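Local structure of family 88 glycosyl hydrolase (Bacteroides thetaiotaomicron, 5NOA) at residues Tyr191-Ser194 against Ile195-Glu199; Gly64-Glu67 against Ala68-Thr72. The protein probably hydrolyses the terminal unsaturated uronic acid from oligosaccharides released by polysaccharide lyases. All coordinates share one frame; numbering follows the deposited sequence.

Overall arrangement
Both contacts are local, each made within one continuous run of chain in a mostly helical protein whose family is built on a six-hairpin, (alpha/alpha)6 barrel. Contact 2 comes first in the chain and covers the last turns of helix 56-72. Contact 1 covers the end of helix 180-196, where the chain passes into a short, weakly bonded strand, about 197-198. Their centres lie 31 Å apart on opposite sides of the centre of the chain, and their nearest atoms are about 22 Å apart, so they do not touch. Contact 2 is the more buried, packed among helices 29-47, 75-87, 120-130 and 358-377, while contact 1 is only partly buried.

Contact 1: Tyr191-Ser194 against Ile195-Glu199; sequences YADS and IMYDE
In Asp193 (chi1 -161°) and Tyr197 (chi1 -175°) CG lies anti to the backbone N, which sends both side chains out alongside one another, pointing the same way. The carboxylate and the phenol ring are nearly parallel, their planes 19° apart, and Asp193 OD1 comes 3.5 Å from Tyr197 CB. The acid suits this place because OD1 also forms a salt bridge with Arg256 NE. Arg256 in turn makes a cation-pi contact with Tyr197, whose OH is hydrogen-bonded to Thr259 on the same helix, 250-266. Two residues earlier, the Tyr191-Ile195 pair has the same spacing of four, and Ile195 lays CG1 over a face of the Tyr191 ring, a CH-pi contact at 4.3 Å from CG1 to the ring centroid.

The arrangement is a helix C-terminus in a six-hairpin fold: helix 180-196 ends here, and the chain enters a short, weakly bonded strand, about 197-198, antiparallel to 203-204. The bond from Tyr197 N to Asp193 O (3.0 Å) joins the first non-helical residue to the final turn. Met196 N gives Ala192 O a bond of 2.9 Å. Both residues are buried; alanine's lone methyl admits the methionine methyl, turned back by the bend at chi3, with CE 3.8 Å from Ala192 CB. Tyr191 O is gripped twice, by Ile195 N at 3.2 Å and by Ser194 OG at 2.7 Å; the short serine side chain folds back on its own helix to reach this carbonyl.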
loop_
_atom_site.group_PDB
_atom_site.type_symbol
_atom_site.label_atom_id
_atom_site.label_comp_id
_atom_site.label_asym_id
_atom_site.label_seq_id
_atom_site.Cartn_x
_atom_site.Cartn_y
_atom_site.Cartn_z
ATOM N N TYR A 191 15.343 -0.703 10.692
ATOM C CA TYR A 191 16.349 -0.880 9.651
ATOM C C TYR A 191 16.022 -0.104 8.401
ATOM O O TYR A 191 16.808 0.677 7.907
ATOM C CB TYR A 191 16.476 -2.352 9.268
ATOM C CG TYR A 191 17.382 -2.533 8.100
ATOM C CD1 TYR A 191 18.744 -2.500 8.289
ATOM C CD2 TYR A 191 16.893 -2.664 6.802
ATOM C CE1 TYR A 191 19.624 -2.606 7.233
ATOM C CE2 TYR A 191 17.748 -2.781 5.738
ATOM C CZ TYR A 191 19.113 -2.739 5.965
ATOM O OH TYR A 191 19.963 -2.839 4.908
ATOM N N ALA A 192 14.793 -0.274 7.903
ATOM C CA ALA A 192 14.382 0.409 6.685
ATOM C C ALA A 192 14.507 1.934 6.840
ATOM O O ALA A 192 14.962 2.631 5.927
ATOM C CB ALA A 192 12.949 0.027 6.328
ATOM N N ASP A 193 14.053 2.428 7.974
ATOM C CA ASP A 193 14.070 3.867 8.237
ATOM C C ASP A 193 15.505 4.370 8.255
ATOM O O ASP A 193 15.792 5.424 7.712
ATOM C CB ASP A 193 13.348 4.103 9.575
ATOM C CG ASP A 193 12.880 5.540 9.784
ATOM O OD1 ASP A 193 11.852 5.924 9.203
ATOM O OD2 ASP A 193 13.546 6.264 10.507
ATOM N N SER A 194 16.412 3.590 8.864
ATOM C CA SER A 194 17.793 3.995 8.985
ATOM C C SER A 194 18.448 4.170 7.626
ATOM O O SER A 194 19.319 5.026 7.493
ATOM C CB SER A 194 18.589 3.045 9.867
ATOM O OG SER A 194 18.905 1.828 9.189
ATOM N N ILE A 195 18.017 3.386 6.628
ATOM C CA ILE A 195 18.653 3.474 5.313
ATOM C C ILE A 195 17.904 4.428 4.353
ATOM O O ILE A 195 18.520 5.152 3.588
ATOM C CB ILE A 195 18.758 2.088 4.660
ATOM C CG1 ILE A 195 19.642 1.125 5.479
ATOM C CG2 ILE A 195 19.196 2.237 3.212
ATOM C CD1 ILE A 195 21.072 1.566 5.653
ATOM N N MET A 196 16.596 4.460 4.419
ATOM C CA MET A 196 15.801 5.107 3.394
ATOM C C MET A 196 15.155 6.418 3.814
ATOM O O MET A 196 14.777 7.187 2.929
ATOM C CB MET A 196 14.692 4.163 2.858
ATOM C CG MET A 196 15.211 3.127 1.901
ATOM S SD MET A 196 13.977 1.889 1.530
ATOM C CE MET A 196 14.262 0.748 2.833
ATOM N N TYR A 197 14.983 6.675 5.106
ATOM C CA TYR A 197 14.308 7.899 5.512
ATOM C C TYR A 197 15.278 9.045 5.472
ATOM O O TYR A 197 16.355 8.978 6.046
ATOM C CB TYR A 197 13.698 7.743 6.899
ATOM C CG TYR A 197 12.893 8.931 7.309
ATOM C CD1 TYR A 197 11.724 9.270 6.662
ATOM C CD2 TYR A 197 13.294 9.716 8.364
ATOM C CE1 TYR A 197 10.958 10.357 7.060
ATOM C CE2 TYR A 197 12.570 10.803 8.767
ATOM C CZ TYR A 197 11.401 11.136 8.111
ATOM O OH TYR A 197 10.660 12.225 8.521
ATOM N N ASP A 198 14.902 10.112 4.795
ATOM C CA ASP A 198 15.692 11.348 4.765
ATOM C C ASP A 198 15.094 12.271 5.812
ATOM O O ASP A 198 13.998 12.792 5.616
ATOM C CB ASP A 198 15.611 11.978 3.371
ATOM C CG ASP A 198 16.463 13.238 3.207
ATOM O OD1 ASP A 198 16.371 14.133 4.009
ATOM O OD2 ASP A 198 17.240 13.302 2.256
ATOM N N GLU A 199 15.813 12.468 6.914
ATOM C CA GLU A 199 15.268 13.268 8.001
ATOM C C GLU A 199 15.016 14.729 7.617
ATOM O O GLU A 199 14.054 15.329 8.079
ATOM C CB GLU A 199 16.146 13.176 9.262
ATOM C CG GLU A 199 15.554 12.262 10.319
ATOM C CD GLU A 199 15.971 12.660 11.717
ATOM O OE1 GLU A 199 17.195 12.671 11.952
ATOM O OE2 GLU A 199 15.083 12.960 12.562
#

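Contact 2: Gly64-Glu67 against Ala68-Thr72; sequences GNME and AYFLT
Met66 O meets Phe70 twice: it accepts the bond from Phe70 N at 2.8 Å, and it sits over one face of the phenyl ring, 3.2 Å above the plane and displaced toward the rim. Phe70 has chi1 -63°, which puts CG beside its backbone N and swings the ring back across this carbonyl. The Met66 side chain, bent at chi2 and chi3, curls round to bring CE to 3.8 Å from Phe70 CE1, the flexible thioether letting its methyl reach the CE1-CZ side of the ring.

Regular i to i-4 bonds satisfy the other backbone donors of residues 68 to 71. Ala68 N binds Gly64 O, Tyr69 N binds Asn65 O, both at 2.9 Å, and Leu71 N binds Glu67 O at 3.0 Å. Near the end of helix 56-72, Ala68 O takes two donors from opposite faces of its plane, Thr72 N at 2.9 Å and Thr72 OG1 at 2.8 Å. Threonine suits this place because its beta-hydroxyl can turn back to the preceding turn.

The buried polar side chains are paired with neighbouring parts of the fold. Asn65 offers OD1 to Asn41 ND2 and uses ND2 for Tyr77 O and Ser81 OG, tying together helices 29-47 and 75-87. Glu67 OE1 forms a salt bridge with Arg373 of helix 358-377. With its charge paired in this way, Glu67 would be expected to remain ionised although it is buried.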
loop_
_atom_site.group_PDB
_atom_site.type_symbol
_atom_site.label_atom_id
_atom_site.label_comp_id
_atom_site.label_asym_id
_atom_site.label_seq_id
_atom_site.Cartn_x
_atom_site.Cartn_y
_atom_site.Cartn_z
ATOM N N GLY A 64 -7.012 -4.093 -1.719
ATOM C CA GLY A 64 -8.064 -3.175 -2.062
ATOM C C GLY A 64 -9.432 -3.821 -2.170
ATOM O O GLY A 64 -10.456 -3.238 -1.771
ATOM N N ASN A 65 -9.491 -5.010 -2.767
ATOM C CA ASN A 65 -10.752 -5.746 -2.839
ATOM C C ASN A 65 -11.302 -6.043 -1.436
ATOM O O ASN A 65 -12.498 -5.891 -1.194
ATOM C CB ASN A 65 -10.562 -7.031 -3.625
ATOM C CG ASN A 65 -11.866 -7.785 -3.800
ATOM O OD1 ASN A 65 -12.849 -7.216 -4.274
ATOM N ND2 ASN A 65 -11.887 -9.058 -3.405
ATOM N N MET A 66 -10.412 -6.466 -0.538
ATOM C CA MET A 66 -10.826 -6.714 0.816
ATOM C C MET A 66 -11.353 -5.460 1.472
ATOM O O MET A 66 -12.391 -5.514 2.165
ATOM C CB MET A 66 -9.737 -7.368 1.644
ATOM C CG MET A 66 -9.451 -8.811 1.238
ATOM S SD MET A 66 -10.868 -9.949 1.143
ATOM C CE MET A 66 -11.463 -9.953 2.824
ATOM N N GLU A 67 -10.701 -4.317 1.248
ATOM C CA GLU A 67 -11.224 -3.059 1.758
ATOM C C GLU A 67 -12.644 -2.795 1.250
ATOM O O GLU A 67 -13.518 -2.370 2.020
ATOM C CB GLU A 67 -10.291 -1.915 1.373
ATOM C CG GLU A 67 -10.501 -0.643 2.151
ATOM C CD GLU A 67 -9.888 -0.654 3.529
ATOM O OE1 GLU A 67 -10.233 0.247 4.297
ATOM O OE2 GLU A 67 -9.042 -1.522 3.835
ATOM N N ALA A 68 -12.837 -2.983 -0.055
ATOM C CA ALA A 68 -14.165 -2.774 -0.639
ATOM C C ALA A 68 -15.213 -3.731 -0.038
ATOM O O ALA A 68 -16.344 -3.329 0.173
ATOM C CB ALA A 68 -14.089 -2.928 -2.154
ATOM N N TYR A 69 -14.818 -4.969 0.255
ATOM C CA TYR A 69 -15.716 -5.911 0.904
ATOM C C TYR A 69 -16.050 -5.449 2.306
ATOM O O TYR A 69 -17.206 -5.483 2.725
ATOM C CB TYR A 69 -15.122 -7.331 0.926
ATOM C CG TYR A 69 -16.055 -8.278 1.609
ATOM C CD1 TYR A 69 -17.283 -8.570 1.040
ATOM C CD2 TYR A 69 -15.780 -8.780 2.873
ATOM C CE1 TYR A 69 -18.172 -9.396 1.674
ATOM C CE2 TYR A 69 -16.693 -9.622 3.528
ATOM C CZ TYR A 69 -17.883 -9.907 2.916
ATOM O OH TYR A 69 -18.776 -10.725 3.557
ATOM N N PHE A 70 -15.044 -5.021 3.066
ATOM C CA PHE A 70 -15.312 -4.522 4.424
ATOM C C PHE A 70 -16.272 -3.330 4.399
ATOM O O PHE A 70 -17.109 -3.175 5.299
ATOM C CB PHE A 70 -14.031 -4.087 5.121
ATOM C CG PHE A 70 -13.043 -5.173 5.339
ATOM C CD1 PHE A 70 -13.399 -6.508 5.385
ATOM C CD2 PHE A 70 -11.703 -4.844 5.480
ATOM C CE1 PHE A 70 -12.453 -7.490 5.594
ATOM C CE2 PHE A 70 -10.760 -5.824 5.698
ATOM C CZ PHE A 70 -11.138 -7.149 5.759
ATOM N N LEU A 71 -16.143 -2.457 3.405
ATOM C CA LEU A 71 -17.011 -1.281 3.303
ATOM C C LEU A 71 -18.424 -1.628 2.874
ATOM O O LEU A 71 -19.373 -1.103 3.451
ATOM C CB LEU A 71 -16.425 -0.272 2.316
ATOM C CG LEU A 71 -17.151 1.057 2.236
ATOM C CD1 LEU A 71 -16.708 1.946 3.381
ATOM C CD2 LEU A 71 -16.855 1.757 0.910
ATOM N N THR A 72 -18.548 -2.473 1.858
ATOM C CA THR A 72 -19.819 -2.660 1.156
ATOM C C THR A 72 -20.503 -3.985 1.415
ATOM O O THR A 72 -21.682 -4.132 1.095
ATOM C CB THR A 72 -19.651 -2.558 -0.375
ATOM O OG1 THR A 72 -18.920 -3.685 -0.882
ATOM C CG2 THR A 72 -18.973 -1.287 -0.778
#